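Local coordinates for protein cytochrome P450 (Bacillus megaterium, PDB 5L92) that binds heme b and corticosterone and, as a cytochrome P450 monooxygenase, probably uses molecular oxygen to oxidise steroids, at residues A36-D41 with T301-K306; V46-H51 with V314-S319; S252-C257 with E280-Y285. All blocks are in the same frame, centred on the assembly; numbering follows the deposited sequence.

Contact 1: A36-D41 with T301-K306; sequences APVQWD and TLAGKK
A tight beta hairpin leaning on the outermost strand of a sheet joins Val-38 of strand 38-41 to Leu-302, Ala-303 and Lys-305, in the small beta region beside the helical body of this P450. A type I' turn from Leu-302 to Lys-305 reverses the hairpin, and Leu-302 and Lys-305 exchange both of their backbone hydrogen bonds. The two segments meet through side chains rather than as paired strands. Val-38 carries the packing with its two methyls divided between partners. Val-38 CG1, anti to the backbone N (chi1 169°), rests against Lys-305 CG at 3.7 Å, while Val-38 CG2 reaches Ala-303 CB at 3.8 Å and Leu-302 CD2 at 4.0 Å. The valine lies roughly perpendicular to the leucine and runs antiparallel to the lysine chain. The lysine adds a polar grip to this apolar contact: its chain bends at chi2 and again at chi4 (85°), which swings the ammonium nitrogen back over strand 38-41. Lys-305 NZ there donates to Val-38 O over 2.9 Å, lying in the carbonyl plane with a C=O...N angle of 156°. One water extends the link, accepting from Trp-40 N at 2.8 Å and from Lys-305 NZ at 3.2 Å, so the ammonium holds the strand directly at Val-38 O and, through the water, at Trp-40 N, the two sides of Gln-39. Beyond the pair, strand 46-49 receives Leu-302 on Val-49 and both Val-38 and Lys-305 on Trp-47, while Leu-302 also packs on Glu-57 and Val-58 of helix 52-60.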
loop_
_atom_site.group_PDB
_atom_site.type_symbol
_atom_site.label_atom_id
_atom_site.label_comp_id
_atom_site.label_asym_id
_atom_site.label_seq_id
_atom_site.Cartn_x
_atom_site.Cartn_y
_atom_site.Cartn_z
ATOM N N ALA A 36 -19.407 17.922 -7.414
ATOM C CA ALA A 36 -18.679 17.809 -8.675
ATOM C C ALA A 36 -17.607 16.732 -8.498
ATOM O O ALA A 36 -16.454 17.027 -8.158
ATOM C CB ALA A 36 -18.052 19.146 -9.077
ATOM N N PRO A 37 -17.958 15.464 -8.727
ATOM C CA PRO A 37 -17.013 14.381 -8.451
ATOM C C PRO A 37 -15.814 14.337 -9.399
ATOM O O PRO A 37 -14.860 13.615 -9.111
ATOM C CB PRO A 37 -17.880 13.128 -8.596
ATOM C CG PRO A 37 -18.935 13.545 -9.586
ATOM C CD PRO A 37 -19.266 14.941 -9.165
ATOM N N VAL A 38 -15.846 15.051 -10.517
ATOM C CA VAL A 38 -14.701 15.189 -11.418
ATOM C C VAL A 38 -14.402 16.669 -11.491
ATOM O O VAL A 38 -15.231 17.438 -11.977
ATOM C CB VAL A 38 -14.982 14.617 -12.812
ATOM C CG1 VAL A 38 -13.877 15.003 -13.831
ATOM C CG2 VAL A 38 -15.135 13.113 -12.720
ATOM N N GLN A 39 -13.234 17.091 -11.015
ATOM C CA GLN A 39 -12.978 18.520 -11.097
ATOM C C GLN A 39 -11.501 18.851 -11.106
ATOM O O GLN A 39 -10.668 18.168 -10.492
ATOM C CB GLN A 39 -13.704 19.290 -9.984
ATOM C CG GLN A 39 -13.157 19.263 -8.585
ATOM C CD GLN A 39 -14.074 20.061 -7.632
ATOM O OE1 GLN A 39 -14.805 19.493 -6.805
ATOM N NE2 GLN A 39 -14.075 21.378 -7.793
ATOM N N TRP A 40 -11.196 19.882 -11.891
ATOM C CA TRP A 40 -9.835 20.355 -12.033
ATOM C C TRP A 40 -9.487 21.183 -10.810
ATOM O O TRP A 40 -10.221 22.114 -10.441
ATOM C CB TRP A 40 -9.684 21.180 -13.305
ATOM C CG TRP A 40 -8.318 21.800 -13.484
ATOM C CD1 TRP A 40 -7.974 23.117 -13.312
ATOM C CD2 TRP A 40 -7.131 21.131 -13.897
ATOM N NE1 TRP A 40 -6.644 23.299 -13.587
ATOM C CE2 TRP A 40 -6.098 22.102 -13.953
ATOM C CE3 TRP A 40 -6.831 19.810 -14.219
ATOM C CZ2 TRP A 40 -4.791 21.791 -14.315
ATOM C CZ3 TRP A 40 -5.492 19.497 -14.586
ATOM C CH2 TRP A 40 -4.510 20.484 -14.633
ATOM N N ASP A 41 -8.388 20.823 -10.168
ATOM C CA ASP A 41 -7.852 21.593 -9.058
ATOM C C ASP A 41 -6.698 22.448 -9.553
ATOM O O ASP A 41 -5.639 21.927 -9.926
ATOM C CB ASP A 41 -7.371 20.718 -7.909
ATOM C CG ASP A 41 -7.146 21.534 -6.679
ATOM O OD1 ASP A 41 -8.158 22.042 -6.135
ATOM O OD2 ASP A 41 -5.981 21.755 -6.324
ATOM N N THR A 301 -13.727 12.564 -22.392
ATOM C CA THR A 301 -14.767 13.098 -21.542
ATOM C C THR A 301 -15.011 12.097 -20.418
ATOM O O THR A 301 -15.089 10.894 -20.667
ATOM C CB THR A 301 -16.028 13.374 -22.360
ATOM O OG1 THR A 301 -15.699 14.317 -23.390
ATOM C CG2 THR A 301 -17.175 13.951 -21.471
ATOM N N LEU A 302 -15.042 12.592 -19.182
ATOM C CA LEU A 302 -15.219 11.750 -17.997
ATOM C C LEU A 302 -16.259 12.449 -17.144
ATOM O O LEU A 302 -16.024 13.578 -16.716
ATOM C CB LEU A 302 -13.912 11.574 -17.207
ATOM C CG LEU A 302 -14.012 10.688 -15.945
ATOM C CD1 LEU A 302 -14.210 9.226 -16.344
ATOM C CD2 LEU A 302 -12.813 10.813 -14.998
ATOM N N ALA A 303 -17.430 11.832 -16.980
ATOM C CA ALA A 303 -18.563 12.473 -16.285
ATOM C C ALA A 303 -18.833 13.889 -16.810
ATOM O O ALA A 303 -19.073 14.837 -16.052
ATOM C CB ALA A 303 -18.318 12.489 -14.776
ATOM N N GLY A 304 -18.779 14.043 -18.130
ATOM C CA GLY A 304 -19.150 15.314 -18.735
ATOM C C GLY A 304 -18.084 16.387 -18.701
ATOM O O GLY A 304 -18.341 17.505 -19.169
ATOM N N LYS A 305 -16.905 16.086 -18.172
ATOM C CA LYS A 305 -15.769 16.985 -18.167
ATOM C C LYS A 305 -14.792 16.569 -19.256
ATOM O O LYS A 305 -14.683 15.397 -19.588
ATOM C CB LYS A 305 -15.083 16.961 -16.804
ATOM C CG LYS A 305 -15.931 17.541 -15.666
ATOM C CD LYS A 305 -15.964 19.070 -15.744
ATOM C CE LYS A 305 -16.884 19.653 -14.676
ATOM N NZ LYS A 305 -16.162 19.812 -13.385
ATOM N N LYS A 306 -14.067 17.529 -19.793
ATOM C CA LYS A 306 -13.250 17.300 -20.980
ATOM C C LYS A 306 -11.782 17.327 -20.569
ATOM O O LYS A 306 -11.174 18.390 -20.456
ATOM C CB LYS A 306 -13.573 18.341 -22.050
ATOM C CG LYS A 306 -15.022 18.243 -22.519
ATOM C CD LYS A 306 -15.395 19.380 -23.434
ATOM C CE LYS A 306 -14.759 19.200 -24.807
ATOM N NZ LYS A 306 -14.720 20.462 -25.615
HETATM O O HOH W 1 -13.302 21.311 -13.080
#

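Contact 2: V46-H51 with V314-S319; sequences VWDVFH and VPWMGS
Strands 46-49 and 312-315 run parallel in the mixed sheet of the P450 beta region, pairing Asp-48 with Val-314 and Val-49 with Pro-315 through Val-314 N to Trp-47 O (2.8 Å), Val-49 N to Val-314 O (3.0 Å) and Trp-316 N to Val-49 O (3.0 Å). Trp-316, the N-cap residue of helix 317-320, turns its indole toward the first strand. Its ring lies between two neighbours: Phe-50 CE1 sits over one face, 3.7 Å from Trp-316 CD1, and Val-314 CG1 lies over the opposite face, offset toward the rim. The phenyl and the five-membered ring form an offset stack, nearly parallel at 8° with centroids 4.7 Å apart. At the indole edge, Trp-316 NE1 donates almost straight (177°) to Asp-48 OD1 at 3.1 Å; the oxygen lies in the ring plane but is approached from well above the carboxylate plane, by 63°. Further along, Ser-319 OG, anti to its backbone N, gives its hydrogen to Phe-50 O over 2.7 Å and has Arg-33 NH1 as a second partner. The same helix brings Met-317 to the heme. Asp-48 is buried, yet its other oxygen OD2 forms a salt bridge with Arg-44, so the carboxylate is probably ionised, its charge balanced by that guanidinium and further stabilised by the indole N-H, whose in-plane bond, with the two covered faces, helps hold the rotation of the ring.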
loop_
_atom_site.group_PDB
_atom_site.type_symbol
_atom_site.label_atom_id
_atom_site.label_comp_id
_atom_site.label_asym_id
_atom_site.label_seq_id
_atom_site.Cartn_x
_atom_site.Cartn_y
_atom_site.Cartn_z
ATOM N N VAL A 46 -4.357 19.004 -11.174
ATOM C CA VAL A 46 -4.835 17.652 -11.446
ATOM C C VAL A 46 -6.354 17.675 -11.567
ATOM O O VAL A 46 -7.033 18.551 -11.023
ATOM C CB VAL A 46 -4.408 16.621 -10.347
ATOM C CG1 VAL A 46 -2.895 16.482 -10.247
ATOM C CG2 VAL A 46 -4.994 16.982 -8.992
ATOM N N TRP A 47 -6.885 16.683 -12.271
ATOM C CA TRP A 47 -8.294 16.325 -12.203
ATOM C C TRP A 47 -8.492 15.319 -11.077
ATOM O O TRP A 47 -8.025 14.189 -11.179
ATOM C CB TRP A 47 -8.779 15.678 -13.497
ATOM C CG TRP A 47 -8.836 16.538 -14.640
ATOM C CD1 TRP A 47 -7.875 16.709 -15.570
ATOM C CD2 TRP A 47 -9.923 17.368 -15.020
ATOM N NE1 TRP A 47 -8.298 17.570 -16.531
ATOM C CE2 TRP A 47 -9.551 18.012 -16.207
ATOM C CE3 TRP A 47 -11.186 17.619 -14.478
ATOM C CZ2 TRP A 47 -10.387 18.904 -16.871
ATOM C CZ3 TRP A 47 -12.026 18.514 -15.138
ATOM C CH2 TRP A 47 -11.617 19.144 -16.328
ATOM N N ASP A 48 -9.191 15.731 -10.031
ATOM C CA ASP A 48 -9.653 14.830 -8.989
ATOM C C ASP A 48 -10.897 14.068 -9.444
ATOM O O ASP A 48 -11.766 14.623 -10.124
ATOM C CB ASP A 48 -9.967 15.628 -7.734
ATOM C CG ASP A 48 -8.737 16.197 -7.088
ATOM O OD1 ASP A 48 -7.683 15.535 -7.064
ATOM O OD2 ASP A 48 -8.834 17.320 -6.580
ATOM N N VAL A 49 -10.961 12.782 -9.093
ATOM C CA VAL A 49 -12.106 11.912 -9.405
ATOM C C VAL A 49 -12.558 11.226 -8.109
ATOM O O VAL A 49 -11.828 10.395 -7.546
ATOM C CB VAL A 49 -11.740 10.890 -10.480
ATOM C CG1 VAL A 49 -12.883 9.937 -10.757
ATOM C CG2 VAL A 49 -11.321 11.625 -11.768
ATOM N N PHE A 50 -13.772 11.543 -7.660
ATOM C CA PHE A 50 -14.206 11.166 -6.322
ATOM C C PHE A 50 -15.302 10.112 -6.274
ATOM O O PHE A 50 -15.515 9.527 -5.213
ATOM C CB PHE A 50 -14.709 12.398 -5.561
ATOM C CG PHE A 50 -13.642 13.419 -5.250
ATOM C CD1 PHE A 50 -12.788 13.255 -4.180
ATOM C CD2 PHE A 50 -13.525 14.572 -6.004
ATOM C CE1 PHE A 50 -11.793 14.215 -3.889
ATOM C CE2 PHE A 50 -12.558 15.527 -5.707
ATOM C CZ PHE A 50 -11.687 15.341 -4.652
ATOM N N HIS A 51 -16.039 9.902 -7.341
ATOM C CA HIS A 51 -17.137 8.959 -7.288
ATOM C C HIS A 51 -16.692 7.615 -7.820
ATOM O O HIS A 51 -15.751 7.509 -8.614
ATOM C CB HIS A 51 -18.365 9.473 -8.047
ATOM C CG HIS A 51 -18.185 9.587 -9.530
ATOM N ND1 HIS A 51 -17.137 10.276 -10.115
ATOM C CD2 HIS A 51 -18.950 9.129 -10.549
ATOM C CE1 HIS A 51 -17.266 10.224 -11.429
ATOM N NE2 HIS A 51 -18.354 9.528 -11.717
ATOM N N VAL A 314 -6.247 12.150 -10.634
ATOM C CA VAL A 314 -6.078 11.512 -9.326
ATOM C C VAL A 314 -7.395 10.840 -8.959
ATOM O O VAL A 314 -8.349 11.464 -8.527
ATOM C CB VAL A 314 -5.658 12.549 -8.256
ATOM C CG1 VAL A 314 -5.498 11.889 -6.875
ATOM C CG2 VAL A 314 -4.349 13.220 -8.664
ATOM N N PRO A 315 -7.513 9.523 -9.218
ATOM C CA PRO A 315 -8.681 8.792 -8.717
ATOM C C PRO A 315 -8.531 8.475 -7.233
ATOM O O PRO A 315 -7.530 7.908 -6.794
ATOM C CB PRO A 315 -8.701 7.529 -9.584
ATOM C CG PRO A 315 -7.268 7.335 -10.004
ATOM C CD PRO A 315 -6.748 8.740 -10.204
ATOM N N TRP A 316 -9.537 8.864 -6.465
ATOM C CA TRP A 316 -9.522 8.730 -5.017
ATOM C C TRP A 316 -10.293 7.475 -4.608
ATOM O O TRP A 316 -11.490 7.528 -4.319
ATOM C CB TRP A 316 -10.123 9.971 -4.377
ATOM C CG TRP A 316 -9.239 11.225 -4.505
ATOM C CD1 TRP A 316 -9.241 12.130 -5.520
ATOM C CD2 TRP A 316 -8.248 11.675 -3.576
ATOM N NE1 TRP A 316 -8.327 13.128 -5.277
ATOM C CE2 TRP A 316 -7.700 12.871 -4.087
ATOM C CE3 TRP A 316 -7.800 11.204 -2.343
ATOM C CZ2 TRP A 316 -6.710 13.594 -3.414
ATOM C CZ3 TRP A 316 -6.803 11.902 -1.677
ATOM C CH2 TRP A 316 -6.262 13.093 -2.217
ATOM N N MET A 317 -9.586 6.356 -4.463
ATOM C CA MET A 317 -10.285 5.158 -4.007
ATOM C C MET A 317 -10.897 5.379 -2.624
ATOM O O MET A 317 -12.005 4.906 -2.359
ATOM C CB MET A 317 -9.360 3.949 -3.999
ATOM C CG MET A 317 -8.888 3.576 -5.408
ATOM S SD MET A 317 -7.262 4.278 -5.711
ATOM C CE MET A 317 -6.354 3.099 -4.738
ATOM N N GLY A 318 -10.213 6.139 -1.752
ATOM C CA GLY A 318 -10.775 6.465 -0.451
ATOM C C GLY A 318 -12.144 7.132 -0.522
ATOM O O GLY A 318 -13.029 6.857 0.302
ATOM N N SER A 319 -12.342 8.006 -1.505
ATOM C CA SER A 319 -13.644 8.612 -1.748
ATOM C C SER A 319 -14.644 7.631 -2.352
ATOM O O SER A 319 -15.797 7.550 -1.907
ATOM C CB SER A 319 -13.469 9.818 -2.666
ATOM O OG SER A 319 -14.689 10.519 -2.809
#

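Contact 3: S252-C257 with E280-Y285; sequences SNTIYC and EEVLRY
Val-282 of helix 275-285, the P450 K helix that bears the ExxR motif, points its two methyls into helix 247-260. The short segments cross almost perpendicularly, at 92° with axes 9.6 Å apart, so few residues meet. Val-282 CG2 lies 3.2 Å from Thr-254 OG1, a tight approach, and the threonine and valine side chains are roughly perpendicular. The other methyl, Val-282 CG1, which is anti to the backbone N (chi1 -177°), lies 3.6 Å from the same Thr-254 OG1, so both methyls bear on that hydroxyl, and CG1 reaches on to Asn-253 CB at 3.9 Å. One turn on, Cys-257 SG comes obliquely to the Tyr-285 ring, 4.0 Å from CD2, in a sulfur-aromatic contact. The polar ends here are held by partners outside the pair: Thr-254 OG1 bonds Leu-250 O of its own helix, and Asn-253 ND2 bonds Arg-286 O just past the K helix. Farther out, Glu-281 and Arg-284 of ExxR, with Arg-337 bridging to Glu-281 OE2, build the Glu-Arg-Arg triad known from P450s. Arg-284 meets the carboxylate with NE and one terminal nitrogen, NE to Glu-281 OE1 at 2.8 Å and NH2 to Glu-281 OE2 at 3.0 Å.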
loop_
_atom_site.group_PDB
_atom_site.type_symbol
_atom_site.label_atom_id
_atom_site.label_comp_id
_atom_site.label_asym_id
_atom_site.label_seq_id
_atom_site.Cartn_x
_atom_site.Cartn_y
_atom_site.Cartn_z
ATOM N N SER A 252 -2.225 -1.952 11.280
ATOM C CA SER A 252 -2.358 -0.861 12.236
ATOM C C SER A 252 -3.703 -0.161 12.106
ATOM O O SER A 252 -4.353 0.137 13.112
ATOM C CB SER A 252 -1.224 0.137 12.043
ATOM O OG SER A 252 -0.059 -0.415 12.587
ATOM N N ASN A 253 -4.132 0.113 10.878
ATOM C CA ASN A 253 -5.421 0.777 10.679
ATOM C C ASN A 253 -6.571 -0.080 11.168
ATOM O O ASN A 253 -7.599 0.461 11.589
ATOM C CB ASN A 253 -5.662 1.107 9.195
ATOM C CG ASN A 253 -4.800 2.249 8.693
ATOM O OD1 ASN A 253 -4.041 2.825 9.456
ATOM N ND2 ASN A 253 -4.887 2.560 7.384
ATOM N N THR A 254 -6.447 -1.415 11.056
ATOM C CA THR A 254 -7.484 -2.299 11.561
ATOM C C THR A 254 -7.596 -2.165 13.063
ATOM O O THR A 254 -8.700 -2.041 13.607
ATOM C CB THR A 254 -7.209 -3.771 11.210
ATOM O OG1 THR A 254 -7.398 -3.984 9.813
ATOM C CG2 THR A 254 -8.194 -4.673 11.951
ATOM N N ILE A 255 -6.456 -2.197 13.746
ATOM C CA ILE A 255 -6.439 -2.017 15.184
ATOM C C ILE A 255 -7.028 -0.660 15.534
ATOM O O ILE A 255 -7.808 -0.535 16.488
ATOM C CB ILE A 255 -5.010 -2.164 15.727
ATOM C CG1 ILE A 255 -4.485 -3.608 15.524
ATOM C CG2 ILE A 255 -4.921 -1.783 17.198
ATOM C CD1 ILE A 255 -5.191 -4.596 16.292
ATOM N N TYR A 256 -6.683 0.368 14.757
ATOM C CA TYR A 256 -7.259 1.688 14.992
ATOM C C TYR A 256 -8.776 1.647 14.881
ATOM O O TYR A 256 -9.476 2.213 15.723
ATOM C CB TYR A 256 -6.674 2.730 14.039
ATOM C CG TYR A 256 -7.134 4.118 14.411
ATOM C CD1 TYR A 256 -8.309 4.645 13.889
ATOM C CD2 TYR A 256 -6.419 4.874 15.322
ATOM C CE1 TYR A 256 -8.743 5.897 14.244
ATOM C CE2 TYR A 256 -6.839 6.098 15.692
ATOM C CZ TYR A 256 -8.011 6.620 15.144
ATOM O OH TYR A 256 -8.439 7.850 15.523
ATOM N N CYS A 257 -9.304 0.974 13.863
ATOM C CA CYS A 257 -10.752 0.946 13.678
ATOM C C CYS A 257 -11.444 0.190 14.815
ATOM O O CYS A 257 -12.522 0.609 15.268
ATOM C CB CYS A 257 -11.122 0.312 12.343
ATOM S SG CYS A 257 -10.817 1.327 10.847
ATOM N N GLU A 280 -11.540 -6.682 5.168
ATOM C CA GLU A 280 -12.015 -6.073 3.937
ATOM C C GLU A 280 -12.698 -4.740 4.208
ATOM O O GLU A 280 -12.632 -3.825 3.371
ATOM C CB GLU A 280 -12.969 -7.019 3.208
ATOM C CG GLU A 280 -12.338 -8.355 2.765
ATOM C CD GLU A 280 -11.097 -8.178 1.857
ATOM O OE1 GLU A 280 -11.187 -7.559 0.779
ATOM O OE2 GLU A 280 -10.033 -8.675 2.227
ATOM N N GLU A 281 -13.350 -4.609 5.365
ATOM C CA GLU A 281 -14.000 -3.358 5.703
ATOM C C GLU A 281 -13.002 -2.328 6.232
ATOM O O GLU A 281 -13.263 -1.146 6.103
ATOM C CB GLU A 281 -15.179 -3.646 6.662
ATOM C CG GLU A 281 -15.889 -2.468 7.328
ATOM C CD GLU A 281 -16.714 -1.701 6.357
ATOM O OE1 GLU A 281 -16.478 -1.878 5.155
ATOM O OE2 GLU A 281 -17.615 -0.968 6.769
ATOM N N VAL A 282 -11.829 -2.713 6.728
ATOM C CA VAL A 282 -10.773 -1.708 6.889
ATOM C C VAL A 282 -10.234 -1.264 5.527
ATOM O O VAL A 282 -10.060 -0.065 5.279
ATOM C CB VAL A 282 -9.649 -2.221 7.790
ATOM C CG1 VAL A 282 -8.618 -1.127 7.984
ATOM C CG2 VAL A 282 -10.205 -2.671 9.144
ATOM N N LEU A 283 -9.972 -2.216 4.618
ATOM C CA LEU A 283 -9.524 -1.832 3.280
ATOM C C LEU A 283 -10.451 -0.805 2.640
ATOM O O LEU A 283 -10.012 0.010 1.819
ATOM C CB LEU A 283 -9.442 -3.061 2.371
ATOM C CG LEU A 283 -8.244 -3.939 2.716
ATOM C CD1 LEU A 283 -8.405 -5.345 2.147
ATOM C CD2 LEU A 283 -6.938 -3.279 2.204
ATOM N N ARG A 284 -11.730 -0.851 2.967
ATOM C CA ARG A 284 -12.698 0.119 2.439
ATOM C C ARG A 284 -12.663 1.427 3.228
ATOM O O ARG A 284 -12.648 2.520 2.642
ATOM C CB ARG A 284 -14.121 -0.486 2.499
ATOM C CG ARG A 284 -15.155 0.313 1.699
ATOM C CD ARG A 284 -16.649 0.104 2.116
ATOM N NE ARG A 284 -16.958 0.392 3.528
ATOM C CZ ARG A 284 -17.536 1.505 3.980
ATOM N NH1 ARG A 284 -17.881 2.488 3.167
ATOM N NH2 ARG A 284 -17.762 1.649 5.269
ATOM N N TYR A 285 -12.669 1.326 4.563
ATOM C CA TYR A 285 -12.947 2.434 5.473
ATOM C C TYR A 285 -11.707 3.270 5.780
ATOM O O TYR A 285 -11.804 4.494 5.893
ATOM C CB TYR A 285 -13.558 1.873 6.774
ATOM C CG TYR A 285 -14.248 2.890 7.653
ATOM C CD1 TYR A 285 -15.532 3.358 7.359
ATOM C CD2 TYR A 285 -13.625 3.372 8.775
ATOM C CE1 TYR A 285 -16.150 4.288 8.193
ATOM C CE2 TYR A 285 -14.227 4.263 9.603
ATOM C CZ TYR A 285 -15.479 4.730 9.318
ATOM O OH TYR A 285 -16.029 5.640 10.169
#

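How the contacts relate
Contacts 1 and 2 are neighbours, with centres about 10 Å apart, because strands 38-41 and 46-49 follow each other in the chain and lie side by side in one mixed sheet. Strands 305-307 and 312-315 are likewise consecutive, so the segments of the two contacts alternate along the chain, and each ties the N-terminal region to residues some 260 positions later. Contact 3 is nested inside both loops. Its helix pair lies about 20 Å from contact 2 and about 30 Å from contact 1, centre to centre, and touches neither. The helix carrying ExxR is followed, after strand 294-296, by the strands used in the first two contacts, so the beta region, which supplies heme-contacting residues such as Met-317, is joined in sequence to the helical core.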